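Local coordinates for protein ribonucleoside-diphosphate reductase subunit beta (Bacillus halodurans C-125, PDB 2RCC) that probably serves as the iron-binding small subunit of a class I ribonucleotide reductase, which makes deoxyribonucleotides from ribonucleotides for DNA synthesis, at residues F175-E186 with H223-L234. Residues are numbered along the deposited sequence; the frame is centred on the assembly and turned at random.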
loop_
_atom_site.group_PDB
_atom_site.type_symbol
_atom_site.label_atom_id
_atom_site.label_comp_id
_atom_site.label_asym_id
_atom_site.label_seq_id
_atom_site.Cartn_x
_atom_site.Cartn_y
_atom_site.Cartn_z
ATOM N N PHE A 175 -1.655 20.545 -6.330
ATOM C CA PHE A 175 -0.977 19.350 -5.837
ATOM C C PHE A 175 0.001 19.711 -4.717
ATOM O O PHE A 175 0.058 19.040 -3.679
ATOM C CB PHE A 175 -0.235 18.628 -6.947
ATOM C CG PHE A 175 0.248 17.282 -6.542
ATOM C CD1 PHE A 175 1.490 17.139 -5.954
ATOM C CD2 PHE A 175 -0.548 16.155 -6.715
ATOM C CE1 PHE A 175 1.961 15.863 -5.545
ATOM C CE2 PHE A 175 -0.085 14.877 -6.304
ATOM C CZ PHE A 175 1.175 14.756 -5.724
ATOM N N LEU A 176 0.781 20.757 -4.931
ATOM C CA LEU A 176 1.718 21.264 -3.919
ATOM C C LEU A 176 0.975 21.672 -2.628
ATOM O O LEU A 176 1.417 21.355 -1.546
ATOM C CB LEU A 176 2.510 22.453 -4.471
ATOM C CG LEU A 176 3.734 22.931 -3.668
ATOM C CD1 LEU A 176 4.854 21.927 -3.812
ATOM C CD2 LEU A 176 4.227 24.276 -4.159
ATOM N N GLU A 177 -0.154 22.365 -2.773
ATOM C CA GLU A 177 -0.991 22.758 -1.644
ATOM C C GLU A 177 -1.428 21.544 -0.853
ATOM O O GLU A 177 -1.355 21.535 0.364
ATOM C CB GLU A 177 -2.203 23.542 -2.116
ATOM C CG GLU A 177 -1.841 24.904 -2.675
ATOM C CD GLU A 177 -3.002 25.640 -3.348
ATOM O OE1 GLU A 177 -4.167 25.158 -3.292
ATOM O OE2 GLU A 177 -2.720 26.718 -3.933
ATOM N N SER A 178 -1.869 20.524 -1.575
ATOM C CA SER A 178 -2.279 19.238 -1.019
ATOM C C SER A 178 -1.131 18.526 -0.258
ATOM O O SER A 178 -1.354 17.934 0.796
ATOM C CB SER A 178 -2.865 18.395 -2.169
ATOM O OG SER A 178 -3.101 17.076 -1.759
ATOM N N ILE A 179 0.094 18.572 -0.790
ATOM C CA ILE A 179 1.309 18.051 -0.106
ATOM C C ILE A 179 1.554 18.785 1.218
ATOM O O ILE A 179 1.926 18.164 2.221
ATOM C CB ILE A 179 2.587 18.189 -1.010
ATOM C CG1 ILE A 179 2.548 17.182 -2.156
ATOM C CG2 ILE A 179 3.901 18.015 -0.205
ATOM C CD1 ILE A 179 2.845 15.720 -1.713
ATOM N N VAL A 180 1.345 20.101 1.232
ATOM C CA VAL A 180 1.504 20.874 2.475
ATOM C C VAL A 180 0.492 20.413 3.520
ATOM O O VAL A 180 0.864 20.247 4.688
ATOM C CB VAL A 180 1.421 22.417 2.271
ATOM C CG1 VAL A 180 1.449 23.158 3.653
ATOM C CG2 VAL A 180 2.584 22.913 1.349
ATOM N N TYR A 181 -0.773 20.235 3.109
ATOM C CA TYR A 181 -1.794 19.739 4.032
ATOM C C TYR A 181 -1.415 18.344 4.536
ATOM O O TYR A 181 -1.624 18.064 5.708
ATOM C CB TYR A 181 -3.195 19.714 3.428
ATOM C CG TYR A 181 -3.682 21.035 2.917
ATOM C CD1 TYR A 181 -3.644 22.187 3.698
ATOM C CD2 TYR A 181 -4.203 21.132 1.654
ATOM C CE1 TYR A 181 -4.102 23.408 3.203
ATOM C CE2 TYR A 181 -4.658 22.316 1.163
ATOM C CZ TYR A 181 -4.599 23.455 1.920
ATOM O OH TYR A 181 -5.072 24.623 1.360
ATOM N N ASP A 182 -0.856 17.493 3.671
ATOM C CA ASP A 182 -0.359 16.138 4.085
ATOM C C ASP A 182 0.727 16.203 5.197
ATOM O O ASP A 182 0.742 15.381 6.128
ATOM C CB ASP A 182 0.234 15.334 2.920
ATOM C CG ASP A 182 -0.770 14.929 1.832
ATOM O OD1 ASP A 182 -1.994 14.897 2.067
ATOM O OD2 ASP A 182 -0.296 14.617 0.693
ATOM N N VAL A 183 1.667 17.126 5.052
ATOM C CA VAL A 183 2.713 17.377 6.054
ATOM C C VAL A 183 2.055 17.781 7.391
ATOM O O VAL A 183 2.427 17.281 8.430
ATOM C CB VAL A 183 3.749 18.444 5.554
ATOM C CG1 VAL A 183 4.601 19.006 6.705
ATOM C CG2 VAL A 183 4.639 17.859 4.436
ATOM N N ILE A 184 1.088 18.700 7.347
ATOM C CA ILE A 184 0.337 19.105 8.541
ATOM C C ILE A 184 -0.412 17.960 9.193
ATOM O O ILE A 184 -0.293 17.784 10.408
ATOM C CB ILE A 184 -0.672 20.262 8.228
ATOM C CG1 ILE A 184 0.099 21.566 7.978
ATOM C CG2 ILE A 184 -1.654 20.417 9.359
ATOM C CD1 ILE A 184 -0.632 22.584 7.121
ATOM N N LEU A 185 -1.130 17.139 8.405
ATOM C CA LEU A 185 -1.918 16.057 8.960
ATOM C C LEU A 185 -1.084 14.977 9.636
ATOM O O LEU A 185 -1.535 14.409 10.613
ATOM C CB LEU A 185 -2.811 15.350 7.913
ATOM C CG LEU A 185 -4.028 16.065 7.327
ATOM C CD1 LEU A 185 -4.858 15.055 6.534
ATOM C CD2 LEU A 185 -4.874 16.686 8.373
ATOM N N GLU A 186 0.103 14.712 9.108
ATOM C CA GLU A 186 1.057 13.700 9.665
ATOM C C GLU A 186 2.113 14.287 10.576
ATOM O O GLU A 186 2.717 13.577 11.362
ATOM C CB GLU A 186 1.843 13.099 8.518
ATOM C CG GLU A 186 1.001 12.458 7.449
ATOM C CD GLU A 186 0.945 10.939 7.453
ATOM O OE1 GLU A 186 1.327 10.282 8.439
ATOM O OE2 GLU A 186 0.526 10.405 6.390
ATOM N N HIS A 223 6.804 9.495 6.730
ATOM C CA HIS A 223 5.782 10.014 5.816
ATOM C C HIS A 223 6.071 11.492 5.578
ATOM O O HIS A 223 6.081 11.934 4.411
ATOM C CB HIS A 223 4.370 9.836 6.371
ATOM C CG HIS A 223 3.946 8.409 6.615
ATOM N ND1 HIS A 223 2.667 8.077 6.997
ATOM C CD2 HIS A 223 4.616 7.238 6.526
ATOM C CE1 HIS A 223 2.570 6.772 7.174
ATOM N NE2 HIS A 223 3.744 6.235 6.893
ATOM N N VAL A 224 6.340 12.257 6.651
ATOM C CA VAL A 224 6.697 13.687 6.515
ATOM C C VAL A 224 7.967 13.862 5.675
ATOM O O VAL A 224 8.041 14.751 4.870
ATOM C CB VAL A 224 6.908 14.386 7.894
ATOM C CG1 VAL A 224 7.431 15.801 7.706
ATOM C CG2 VAL A 224 5.602 14.397 8.697
ATOM N N TYR A 225 8.969 12.999 5.875
ATOM C CA TYR A 225 10.184 13.024 5.081
ATOM C C TYR A 225 9.828 12.851 3.581
ATOM O O TYR A 225 10.310 13.621 2.752
ATOM C CB TYR A 225 11.164 11.951 5.579
ATOM C CG TYR A 225 12.387 11.728 4.746
ATOM C CD1 TYR A 225 13.522 12.532 4.876
ATOM C CD2 TYR A 225 12.433 10.682 3.833
ATOM C CE1 TYR A 225 14.641 12.310 4.098
ATOM C CE2 TYR A 225 13.526 10.475 3.060
ATOM C CZ TYR A 225 14.621 11.274 3.195
ATOM O OH TYR A 225 15.695 10.974 2.404
ATOM N N LEU A 226 8.951 11.905 3.262
ATOM C CA LEU A 226 8.514 11.692 1.883
ATOM C C LEU A 226 7.831 12.950 1.319
ATOM O O LEU A 226 8.175 13.440 0.227
ATOM C CB LEU A 226 7.550 10.514 1.791
ATOM C CG LEU A 226 6.945 10.200 0.410
ATOM C CD1 LEU A 226 8.010 9.981 -0.633
ATOM C CD2 LEU A 226 5.988 9.038 0.517
ATOM N N PHE A 227 6.841 13.440 2.045
ATOM C CA PHE A 227 6.109 14.628 1.572
ATOM C C PHE A 227 6.967 15.890 1.434
ATOM O O PHE A 227 6.787 16.660 0.493
ATOM C CB PHE A 227 4.897 14.909 2.462
ATOM C CG PHE A 227 3.870 13.792 2.495
ATOM C CD1 PHE A 227 3.346 13.277 1.317
ATOM C CD2 PHE A 227 3.346 13.335 3.729
ATOM C CE1 PHE A 227 2.373 12.276 1.358
ATOM C CE2 PHE A 227 2.388 12.343 3.768
ATOM C CZ PHE A 227 1.910 11.808 2.593
ATOM N N THR A 228 7.872 16.136 2.373
ATOM C CA THR A 228 8.747 17.307 2.280
ATOM C C THR A 228 9.756 17.199 1.128
ATOM O O THR A 228 10.099 18.201 0.473
ATOM C CB THR A 228 9.410 17.670 3.648
ATOM O OG1 THR A 228 10.263 16.625 4.084
ATOM C CG2 THR A 228 8.376 17.909 4.697
ATOM N N ASN A 229 10.222 15.985 0.851
ATOM C CA ASN A 229 11.077 15.727 -0.294
ATOM C C ASN A 229 10.320 16.005 -1.589
ATOM O O ASN A 229 10.841 16.690 -2.463
ATOM C CB ASN A 229 11.605 14.287 -0.319
ATOM C CG ASN A 229 12.822 14.050 0.577
ATOM O OD1 ASN A 229 13.336 14.936 1.203
ATOM N ND2 ASN A 229 13.286 12.822 0.600
ATOM N N ILE A 230 9.074 15.531 -1.688
ATOM C CA ILE A 230 8.242 15.790 -2.888
ATOM C C ILE A 230 8.036 17.276 -3.069
ATOM O O ILE A 230 8.128 17.777 -4.207
ATOM C CB ILE A 230 6.854 15.049 -2.832
ATOM C CG1 ILE A 230 7.066 13.559 -2.941
ATOM C CG2 ILE A 230 5.929 15.542 -3.975
ATOM C CD1 ILE A 230 5.844 12.756 -2.493
ATOM N N PHE A 231 7.785 17.996 -1.953
ATOM C CA PHE A 231 7.617 19.439 -1.996
ATOM C C PHE A 231 8.841 20.120 -2.611
ATOM O O PHE A 231 8.713 20.946 -3.543
ATOM C CB PHE A 231 7.346 19.993 -0.580
ATOM C CG PHE A 231 7.113 21.476 -0.532
ATOM C CD1 PHE A 231 8.195 22.375 -0.375
ATOM C CD2 PHE A 231 5.834 21.995 -0.640
ATOM C CE1 PHE A 231 7.992 23.748 -0.351
ATOM C CE2 PHE A 231 5.632 23.382 -0.602
ATOM C CZ PHE A 231 6.704 24.252 -0.457
ATOM N N LYS A 232 10.019 19.790 -2.092
ATOM C CA LYS A 232 11.260 20.395 -2.596
ATOM C C LYS A 232 11.559 20.052 -4.060
ATOM O O LYS A 232 12.028 20.885 -4.800
ATOM C CB LYS A 232 12.444 19.963 -1.763
ATOM C CG LYS A 232 12.482 20.564 -0.383
ATOM C CD LYS A 232 13.453 19.766 0.463
ATOM C CE LYS A 232 13.568 20.302 1.819
ATOM N NZ LYS A 232 13.832 19.164 2.772
ATOM N N GLU A 233 11.268 18.835 -4.474
ATOM C CA GLU A 233 11.492 18.405 -5.843
ATOM C C GLU A 233 10.487 19.086 -6.764
ATOM O O GLU A 233 10.817 19.368 -7.905
ATOM C CB GLU A 233 11.380 16.886 -5.972
ATOM C CG GLU A 233 12.413 16.057 -5.162
ATOM C CD GLU A 233 13.865 16.133 -5.639
ATOM O OE1 GLU A 233 14.165 16.763 -6.703
ATOM O OE2 GLU A 233 14.690 15.494 -4.923
ATOM N N LEU A 234 9.259 19.315 -6.297
ATOM C CA LEU A 234 8.271 20.025 -7.102
ATOM C C LEU A 234 8.705 21.459 -7.407
ATOM O O LEU A 234 8.413 21.959 -8.490
ATOM C CB LEU A 234 6.861 19.988 -6.481
ATOM C CG LEU A 234 6.084 18.677 -6.604
ATOM C CD1 LEU A 234 4.802 18.805 -5.801
ATOM C CD2 LEU A 234 5.841 18.304 -8.082
#
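His-223 donates an N-H hydrogen bond from ND1 to Glu-186 where two antiparallel helices meet at the probable di-iron site. OE1 of Glu-186 accepts from His-223 ND1 at 3.0 Å, bent to 140° at the proton and met from above the carboxylate plane, while OE2 takes a weak second share of the same N-H. A bend at chi2 of Glu-186 (-104°) turns the carboxylate toward the imidazole. On the far side of that ring NE2 is hydrogen-bonded to Gln-118, so both nitrogens have partners. By similarity, Glu-186 and His-223 bind the second iron with Glu-119 and Glu-220; Glu-119 OE2 lies close to Glu-186 OE2, a gathering of carboxylates that would probably be eased by a bound cation.

One turn on, Phe-227 enters a hole formed by Ile-179, Asp-182, Val-183 and Glu-186. Asp-182 CB stands 3.7 Å from the Phe-227 ring centroid, 7° off the normal, a CH-pi contact; the buried OD1 of Asp-182 is hydrogen-bonded to Tyr-163. Farther along, branched aliphatics fit beside the rings: Leu-176 CD1 packs 3.3 Å from Phe-231 CD2, and Val-180 CG2 touches the same ring.

The axes of segments 175-186 and 223-234 approach to 9.2 Å in the ferritin-like bundle: helix 106-133 packs against His-223 and Phe-227, helix 278-295 against Val-183 and Val-224, and helix 244-268 against Tyr-181 and Ile-184.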